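Polyketide synthase (Lyngbya majuscula 19L, PDB 3QIT) probably hydrolyses the thioester of the finished curacin A chain and, as a decarboxylating thioesterase, promotes the decarboxylation and sulfate elimination that leave a terminal alkene. Local coordinates at residues I16-P24 against G39-L47; L227-Y238 against L250-T258. All coordinates share one frame; numbering follows the deposited sequence.

In the fold
Interactions 1 and 2 sit on the same eight-stranded mixed sheet of the alpha/beta hydrolase fold, well apart across it: their centres are 26 Å from each other and their nearest atoms about 9 Å, so they do not touch. In interaction 1 the second strand in sheet order, 14-21, meets helix 43-51; in interaction 2 the seventh, 234-239, meets helix 247-256. Between those strands lie four others, among them 97-102, which leads to a probable nucleophile elbow at Ser103. One side chain from each contact reaches the presumed Ser103-His269-Glu127 site: Trp42 of interaction 1 touches residues of the elbow, and Tyr238 of interaction 2 touches residues of the presumed triad.

Interaction 1. Residues I16-P24 against G39-L47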
loop_
_atom_site.group_PDB
_atom_site.type_symbol
_atom_site.label_atom_id
_atom_site.label_comp_id
_atom_site.label_asym_id
_atom_site.label_seq_id
_atom_site.Cartn_x
_atom_site.Cartn_y
_atom_site.Cartn_z
ATOM N N ILE B 16 11.361 6.321 -12.282
ATOM C CA ILE B 16 10.441 7.458 -12.405
ATOM C C ILE B 16 10.870 8.262 -13.632
ATOM O O ILE B 16 11.991 8.719 -13.685
ATOM C CB ILE B 16 10.554 8.376 -11.175
ATOM C CG1 ILE B 16 10.151 7.618 -9.897
ATOM C CG2 ILE B 16 9.644 9.637 -11.358
ATOM C CD1 ILE B 16 10.517 8.384 -8.610
ATOM N N CYS B 17 9.954 8.496 -14.567
ATOM C CA CYS B 17 10.258 9.386 -15.698
ATOM C C CYS B 17 9.924 10.823 -15.305
ATOM O O CYS B 17 8.782 11.106 -14.907
ATOM C CB CYS B 17 9.411 9.015 -16.925
ATOM S SG CYS B 17 9.868 10.089 -18.357
ATOM N N LEU B 18 10.900 11.733 -15.417
ATOM C CA LEU B 18 10.626 13.158 -15.200
ATOM C C LEU B 18 10.548 13.867 -16.542
ATOM O O LEU B 18 11.537 13.912 -17.256
ATOM C CB LEU B 18 11.767 13.779 -14.383
ATOM C CG LEU B 18 12.000 13.257 -12.964
ATOM C CD1 LEU B 18 13.140 14.072 -12.300
ATOM C CD2 LEU B 18 10.750 13.346 -12.139
ATOM N N CYS B 19 9.380 14.399 -16.900
ATOM C CA CYS B 19 9.273 15.185 -18.121
ATOM C C CYS B 19 9.628 16.606 -17.745
ATOM O O CYS B 19 9.197 17.089 -16.697
ATOM C CB CYS B 19 7.855 15.191 -18.658
ATOM S SG CYS B 19 7.207 13.552 -19.074
ATOM N N SER B 20 10.430 17.272 -18.559
ATOM C CA SER B 20 10.800 18.638 -18.230
ATOM C C SER B 20 10.883 19.543 -19.450
ATOM O O SER B 20 11.154 19.090 -20.569
ATOM C CB SER B 20 12.128 18.685 -17.457
ATOM O OG SER B 20 13.217 18.381 -18.302
ATOM N N TRP B 21 10.625 20.831 -19.211
ATOM C CA TRP B 21 10.729 21.864 -20.228
ATOM C C TRP B 21 11.506 23.004 -19.606
ATOM O O TRP B 21 11.357 23.286 -18.416
ATOM C CB TRP B 21 9.348 22.390 -20.645
ATOM C CG TRP B 21 8.420 21.373 -21.234
ATOM C CD1 TRP B 21 8.171 21.163 -22.553
ATOM C CD2 TRP B 21 7.605 20.442 -20.513
ATOM N NE1 TRP B 21 7.242 20.155 -22.702
ATOM C CE2 TRP B 21 6.861 19.711 -21.466
ATOM C CE3 TRP B 21 7.400 20.188 -19.151
ATOM C CZ2 TRP B 21 5.956 18.691 -21.097
ATOM C CZ3 TRP B 21 6.498 19.167 -18.780
ATOM C CH2 TRP B 21 5.779 18.459 -19.753
ATOM N N GLY B 22 12.349 23.650 -20.403
ATOM C CA GLY B 22 13.049 24.849 -19.934
ATOM C C GLY B 22 14.432 24.548 -19.403
ATOM O O GLY B 22 14.842 23.396 -19.384
ATOM N N SER B 23 15.165 25.591 -18.994
ATOM C CA SER B 23 16.578 25.457 -18.601
ATOM C C SER B 23 16.718 24.873 -17.203
ATOM O O SER B 23 16.041 25.333 -16.287
ATOM C CB SER B 23 17.281 26.826 -18.630
ATOM O OG SER B 23 17.055 27.523 -19.844
ATOM N N PRO B 24 17.617 23.880 -17.023
ATOM C CA PRO B 24 17.819 23.219 -15.731
ATOM C C PRO B 24 18.170 24.147 -14.559
ATOM O O PRO B 24 17.961 23.764 -13.413
ATOM C CB PRO B 24 18.975 22.237 -16.010
ATOM C CG PRO B 24 19.608 22.727 -17.279
ATOM C CD PRO B 24 18.465 23.278 -18.069
ATOM N N GLY B 39 2.944 12.983 -17.578
ATOM C CA GLY B 39 3.603 14.299 -17.431
ATOM C C GLY B 39 3.488 15.165 -18.660
ATOM O O GLY B 39 3.329 16.390 -18.555
ATOM N N LEU B 40 3.495 14.527 -19.832
ATOM C CA LEU B 40 3.354 15.242 -21.097
ATOM C C LEU B 40 2.027 16.005 -21.218
ATOM O O LEU B 40 1.970 16.975 -21.942
ATOM C CB LEU B 40 3.557 14.286 -22.280
ATOM C CG LEU B 40 3.331 14.800 -23.699
ATOM C CD1 LEU B 40 4.303 15.897 -24.065
ATOM C CD2 LEU B 40 3.410 13.673 -24.688
ATOM N N ALA B 41 1.003 15.626 -20.444
ATOM C CA ALA B 41 -0.292 16.312 -20.509
ATOM C C ALA B 41 -0.185 17.781 -20.074
ATOM O O ALA B 41 -1.085 18.567 -20.337
ATOM C CB ALA B 41 -1.363 15.556 -19.639
ATOM N N TRP B 42 0.915 18.126 -19.398
ATOM C CA TRP B 42 1.149 19.497 -18.942
ATOM C C TRP B 42 1.771 20.375 -20.000
ATOM O O TRP B 42 1.996 21.549 -19.740
ATOM C CB TRP B 42 2.072 19.499 -17.708
ATOM C CG TRP B 42 1.368 19.044 -16.448
ATOM C CD1 TRP B 42 1.491 17.829 -15.839
ATOM C CD2 TRP B 42 0.403 19.789 -15.695
ATOM N NE1 TRP B 42 0.677 17.783 -14.721
ATOM C CE2 TRP B 42 -0.003 18.974 -14.616
ATOM C CE3 TRP B 42 -0.149 21.078 -15.823
ATOM C CZ2 TRP B 42 -0.933 19.407 -13.646
ATOM C CZ3 TRP B 42 -1.074 21.510 -14.858
ATOM C CH2 TRP B 42 -1.470 20.668 -13.790
ATOM N N GLN B 43 2.041 19.835 -21.189
ATOM C CA GLN B 43 2.870 20.577 -22.165
ATOM C C GLN B 43 2.331 21.963 -22.524
ATOM O O GLN B 43 3.104 22.923 -22.657
ATOM C CB GLN B 43 3.064 19.754 -23.436
ATOM C CG GLN B 43 3.899 20.495 -24.488
ATOM C CD GLN B 43 4.665 19.555 -25.371
ATOM O OE1 GLN B 43 5.750 19.120 -25.018
ATOM N NE2 GLN B 43 4.122 19.256 -26.535
ATOM N N GLU B 44 1.022 22.064 -22.727
ATOM C CA GLU B 44 0.427 23.343 -23.121
ATOM C C GLU B 44 0.528 24.417 -22.040
ATOM O O GLU B 44 0.595 25.604 -22.361
ATOM C CB GLU B 44 -1.000 23.149 -23.634
ATOM C CG GLU B 44 -1.040 22.514 -25.052
ATOM C CD GLU B 44 -0.288 23.359 -26.098
ATOM O OE1 GLU B 44 -0.629 24.553 -26.281
ATOM O OE2 GLU B 44 0.657 22.840 -26.731
ATOM N N VAL B 45 0.523 24.003 -20.771
ATOM C CA VAL B 45 0.868 24.903 -19.660
ATOM C C VAL B 45 2.384 25.184 -19.568
ATOM O O VAL B 45 2.807 26.314 -19.275
ATOM C CB VAL B 45 0.350 24.330 -18.313
ATOM C CG1 VAL B 45 0.733 25.244 -17.132
ATOM C CG2 VAL B 45 -1.183 24.099 -18.368
ATOM N N ALA B 46 3.192 24.144 -19.790
ATOM C CA ALA B 46 4.622 24.216 -19.573
ATOM C C ALA B 46 5.320 25.144 -20.588
ATOM O O ALA B 46 6.248 25.877 -20.208
ATOM C CB ALA B 46 5.226 22.827 -19.631
ATOM N N LEU B 47 4.890 25.107 -21.848
ATOM C CA LEU B 47 5.596 25.893 -22.884
ATOM C C LEU B 47 5.671 27.395 -22.536
ATOM O O LEU B 47 6.769 27.949 -22.505
ATOM C CB LEU B 47 5.056 25.630 -24.315
ATOM C CG LEU B 47 5.277 24.172 -24.775
ATOM C CD1 LEU B 47 4.601 23.862 -26.111
ATOM C CD2 LEU B 47 6.756 23.854 -24.843
#
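The indole of Trp21 lies against the start of helix 43-51, with the methyl of Ala46 over one face of its six-membered ring. Ala46 CB is 3.7 Å from that ring's centroid and 25° off the normal, a CH-pi contact displaced toward the rim, and its nearest ring atoms include Trp21 CE3 at 3.5 Å. The indole edge is polar: Trp21 NE1 donates to Gln43 OE1 at 2.9 Å, with an N-H...O angle of 164°. The oxygen lies almost in the indole plane and receives the hydrogen on a lone pair, while the amide and ring planes stand 80° apart. Gln43 reaches this edge because its CG is anti to the backbone N and the chain runs on extended. Farther round the rim, Trp21 CH2 abuts Gly39 O at 3.4 Å, and Leu47 CD2 approaches Trp21 CD1 obliquely at 3.8 Å. Thus the face, the N-H and the far edge together limit how the indole can turn. Beside it, Cys19 SG packs 4.0 Å from Gly39 CA, where a side chain on Gly39 would clash with the sulfur. In the fold, strand 14-21 pairs with strands 5-11 and 55-59; Ala46 and Trp42 also touch strand 55-59, and Leu40 packs on helix 179-188.

Interaction 2. Residues L227-Y238 against L250-T258; sequences LKSIQVPTTLVY and LQQQKMTMT
The beta-alpha-beta unit of strand 234-239, helix 247-256 and strand 261-265 contains the strand-helix part of this contact; the strand and helix segments run nearly antiparallel (173°), their axes 11.0 Å apart. At one end, Leu250 CD2 sits over a face of the Tyr238 ring, 3.5 Å from its centroid and 17° off the normal, a CH-pi contact. Tyr238 OH donates to Gln253 OE1 in a very short hydrogen bond of 2.5 Å, with the oxygen in the ring plane at the edge and the amide turned only 20° from the ring. A water donates both to Tyr238 OH at 2.9 Å and to Leu250 O at 2.7 Å. At the other end stands Met257, the first residue to leave helical backbone angles after helix 247-256; its SD lies 4.1 Å from Leu236 CD2, and its CE points toward Thr234. Met257 CG lies 3.8 Å from Leu227 CB, while Thr256 CG2 packs on the same Leu227 CB at 3.8 Å, joining the end of helix 220-229. A phenylalanine in place of Tyr238 would probably leave Gln253 OE1 without its hydroxyl donor and the bridging water without one acceptor. Gln253 NE2 bonds Leu128 O, so the buried amide has partners at both ends: polar bonds fix its orientation beside Tyr238, whereas apolar contacts fill the Met257 end.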
loop_
_atom_site.group_PDB
_atom_site.type_symbol
_atom_site.label_atom_id
_atom_site.label_comp_id
_atom_site.label_asym_id
_atom_site.label_seq_id
_atom_site.Cartn_x
_atom_site.Cartn_y
_atom_site.Cartn_z
ATOM N N LEU B 227 -6.635 19.799 4.801
ATOM C CA LEU B 227 -6.784 21.061 4.061
ATOM C C LEU B 227 -6.714 22.273 4.999
ATOM O O LEU B 227 -6.056 23.280 4.688
ATOM C CB LEU B 227 -8.091 21.088 3.258
ATOM C CG LEU B 227 -8.310 20.066 2.124
ATOM C CD1 LEU B 227 -9.616 20.318 1.421
ATOM C CD2 LEU B 227 -7.166 20.036 1.120
ATOM N N LYS B 228 -7.346 22.142 6.162
ATOM C CA LYS B 228 -7.363 23.210 7.156
ATOM C C LYS B 228 -5.951 23.543 7.650
ATOM O O LYS B 228 -5.664 24.702 7.957
ATOM C CB LYS B 228 -8.281 22.826 8.328
ATOM C CG LYS B 228 -8.727 23.997 9.186
ATOM C CD LYS B 228 -9.628 23.553 10.337
ATOM C CE LYS B 228 -10.093 24.758 11.162
ATOM N NZ LYS B 228 -10.762 24.370 12.443
ATOM N N SER B 229 -5.084 22.528 7.689
ATOM C CA SER B 229 -3.729 22.627 8.258
ATOM C C SER B 229 -2.692 23.273 7.332
ATOM O O SER B 229 -1.610 23.688 7.791
ATOM C CB SER B 229 -3.228 21.237 8.671
ATOM O OG SER B 229 -2.741 20.497 7.553
ATOM N N ILE B 230 -3.016 23.349 6.043
ATOM C CA ILE B 230 -2.114 23.855 5.004
ATOM C C ILE B 230 -1.667 25.283 5.372
ATOM O O ILE B 230 -2.517 26.172 5.445
ATOM C CB ILE B 230 -2.812 23.842 3.591
ATOM C CG1 ILE B 230 -3.263 22.423 3.169
ATOM C CG2 ILE B 230 -1.900 24.460 2.528
ATOM C CD1 ILE B 230 -4.355 22.363 2.009
ATOM N N GLN B 231 -0.370 25.493 5.581
ATOM C CA GLN B 231 0.153 26.819 5.956
ATOM C C GLN B 231 0.729 27.605 4.780
ATOM O O GLN B 231 0.918 28.832 4.866
ATOM C CB GLN B 231 1.200 26.683 7.067
ATOM C CG GLN B 231 0.628 26.341 8.451
ATOM C CD GLN B 231 0.017 27.542 9.174
ATOM O OE1 GLN B 231 -0.949 28.148 8.703
ATOM N NE2 GLN B 231 0.571 27.873 10.339
ATOM N N VAL B 232 0.975 26.889 3.686
ATOM C CA VAL B 232 1.571 27.513 2.514
ATOM C C VAL B 232 0.550 28.323 1.723
ATOM O O VAL B 232 -0.649 28.033 1.733
ATOM C CB VAL B 232 2.298 26.510 1.572
ATOM C CG1 VAL B 232 3.422 25.785 2.309
ATOM C CG2 VAL B 232 1.315 25.542 0.933
ATOM N N PRO B 233 1.033 29.400 1.059
ATOM C CA PRO B 233 0.127 30.211 0.230
ATOM C C PRO B 233 -0.501 29.369 -0.871
ATOM O O PRO B 233 0.203 28.622 -1.568
ATOM C CB PRO B 233 1.056 31.270 -0.366
ATOM C CG PRO B 233 2.157 31.414 0.667
ATOM C CD PRO B 233 2.388 29.989 1.120
ATOM N N THR B 234 -1.817 29.479 -1.024
ATOM C CA THR B 234 -2.549 28.504 -1.840
ATOM C C THR B 234 -3.513 29.210 -2.774
ATOM O O THR B 234 -4.080 30.218 -2.395
ATOM C CB THR B 234 -3.316 27.503 -0.930
ATOM O OG1 THR B 234 -2.371 26.797 -0.116
ATOM C CG2 THR B 234 -4.120 26.483 -1.773
ATOM N N THR B 235 -3.644 28.694 -4.001
ATOM C CA THR B 235 -4.648 29.146 -4.951
ATOM C C THR B 235 -5.477 27.957 -5.395
ATOM O O THR B 235 -4.913 26.968 -5.928
ATOM C CB THR B 235 -3.978 29.766 -6.187
ATOM O OG1 THR B 235 -3.171 30.870 -5.758
ATOM C CG2 THR B 235 -5.022 30.261 -7.198
ATOM N N LEU B 236 -6.790 28.051 -5.144
ATOM C CA LEU B 236 -7.764 27.082 -5.644
ATOM C C LEU B 236 -8.245 27.505 -7.027
ATOM O O LEU B 236 -8.803 28.598 -7.192
ATOM C CB LEU B 236 -8.949 26.930 -4.672
ATOM C CG LEU B 236 -8.615 26.384 -3.287
ATOM C CD1 LEU B 236 -9.726 26.706 -2.258
ATOM C CD2 LEU B 236 -8.352 24.845 -3.353
ATOM N N VAL B 237 -8.032 26.646 -8.021
ATOM C CA VAL B 237 -8.408 26.966 -9.391
ATOM C C VAL B 237 -9.532 26.055 -9.856
ATOM O O VAL B 237 -9.417 24.832 -9.774
ATOM C CB VAL B 237 -7.206 26.849 -10.343
ATOM C CG1 VAL B 237 -7.562 27.335 -11.757
ATOM C CG2 VAL B 237 -5.993 27.575 -9.765
ATOM N N TYR B 238 -10.616 26.645 -10.350
ATOM C CA TYR B 238 -11.754 25.846 -10.831
ATOM C C TYR B 238 -12.163 26.213 -12.231
ATOM O O TYR B 238 -11.972 27.350 -12.672
ATOM C CB TYR B 238 -12.973 26.047 -9.944
ATOM C CG TYR B 238 -12.739 25.846 -8.478
ATOM C CD1 TYR B 238 -12.720 24.554 -7.920
ATOM C CD2 TYR B 238 -12.584 26.935 -7.630
ATOM C CE1 TYR B 238 -12.530 24.366 -6.537
ATOM C CE2 TYR B 238 -12.376 26.760 -6.258
ATOM C CZ TYR B 238 -12.360 25.474 -5.718
ATOM O OH TYR B 238 -12.169 25.320 -4.363
ATOM N N LEU B 250 -17.641 23.366 -3.303
ATOM C CA LEU B 250 -16.927 24.648 -3.443
ATOM C C LEU B 250 -16.991 25.439 -2.148
ATOM O O LEU B 250 -15.983 25.998 -1.712
ATOM C CB LEU B 250 -17.508 25.493 -4.575
ATOM C CG LEU B 250 -17.336 24.992 -6.010
ATOM C CD1 LEU B 250 -18.021 25.963 -6.969
ATOM C CD2 LEU B 250 -15.877 24.834 -6.360
ATOM N N GLN B 251 -18.185 25.485 -1.547
ATOM C CA GLN B 251 -18.389 26.146 -0.264
ATOM C C GLN B 251 -17.537 25.505 0.831
ATOM O O GLN B 251 -16.880 26.208 1.615
ATOM C CB GLN B 251 -19.878 26.143 0.113
ATOM C CG GLN B 251 -20.245 26.988 1.337
ATOM C CD GLN B 251 -19.864 28.465 1.214
ATOM O OE1 GLN B 251 -19.505 29.106 2.209
ATOM N NE2 GLN B 251 -19.949 29.011 -0.002
ATOM N N GLN B 252 -17.547 24.171 0.886
ATOM C CA GLN B 252 -16.746 23.462 1.871
ATOM C C GLN B 252 -15.265 23.776 1.753
ATOM O O GLN B 252 -14.615 24.044 2.764
ATOM C CB GLN B 252 -16.974 21.949 1.798
ATOM C CG GLN B 252 -16.363 21.195 2.972
ATOM C CD GLN B 252 -16.832 21.714 4.323
ATOM O OE1 GLN B 252 -18.016 21.636 4.657
ATOM N NE2 GLN B 252 -15.901 22.241 5.111
ATOM N N GLN B 253 -14.728 23.746 0.529
ATOM C CA GLN B 253 -13.313 24.073 0.318
ATOM C C GLN B 253 -12.974 25.492 0.762
ATOM O O GLN B 253 -11.934 25.716 1.391
ATOM C CB GLN B 253 -12.891 23.837 -1.140
ATOM C CG GLN B 253 -12.795 22.331 -1.466
ATOM C CD GLN B 253 -12.539 22.047 -2.944
ATOM O OE1 GLN B 253 -12.247 22.944 -3.718
ATOM N NE2 GLN B 253 -12.635 20.784 -3.329
ATOM N N LYS B 254 -13.874 26.429 0.467
ATOM C CA LYS B 254 -13.668 27.835 0.825
ATOM C C LYS B 254 -13.690 28.030 2.345
ATOM O O LYS B 254 -12.865 28.775 2.889
ATOM C CB LYS B 254 -14.722 28.720 0.150
ATOM C CG LYS B 254 -14.715 30.169 0.625
ATOM C CD LYS B 254 -15.671 31.041 -0.164
ATOM C CE LYS B 254 -17.108 30.577 -0.049
ATOM N NZ LYS B 254 -18.047 31.443 -0.831
ATOM N N MET B 255 -14.619 27.343 3.018
ATOM C CA MET B 255 -14.779 27.410 4.485
ATOM C C MET B 255 -13.591 26.788 5.217
ATOM O O MET B 255 -13.183 27.249 6.286
ATOM C CB MET B 255 -16.059 26.690 4.923
ATOM C CG MET B 255 -17.359 27.367 4.525
ATOM S SD MET B 255 -18.754 26.227 4.718
ATOM C CE MET B 255 -20.114 27.356 5.010
ATOM N N THR B 256 -13.057 25.717 4.646
ATOM C CA THR B 256 -11.949 25.006 5.246
ATOM C C THR B 256 -10.619 25.718 5.057
ATOM O O THR B 256 -9.833 25.819 5.998
ATOM C CB THR B 256 -11.911 23.575 4.699
ATOM O OG1 THR B 256 -13.145 22.939 5.060
ATOM C CG2 THR B 256 -10.749 22.800 5.281
ATOM N N MET B 257 -10.381 26.214 3.842
ATOM C CA MET B 257 -9.111 26.833 3.485
ATOM C C MET B 257 -9.348 28.340 3.356
ATOM O O MET B 257 -9.360 28.872 2.243
ATOM C CB MET B 257 -8.600 26.277 2.156
ATOM C CG MET B 257 -8.415 24.749 2.128
ATOM S SD MET B 257 -7.606 24.200 0.611
ATOM C CE MET B 257 -5.963 24.841 0.906
ATOM N N THR B 258 -9.529 29.007 4.499
ATOM C CA THR B 258 -9.974 30.423 4.527
ATOM C C THR B 258 -8.945 31.411 3.970
ATOM O O THR B 258 -9.301 32.536 3.578
ATOM C CB THR B 258 -10.384 30.869 5.949
ATOM O OG1 THR B 258 -9.312 30.597 6.857
ATOM C CG2 THR B 258 -11.659 30.143 6.408
HETATM O O HOH W 1 -14.026 27.157 -3.186
#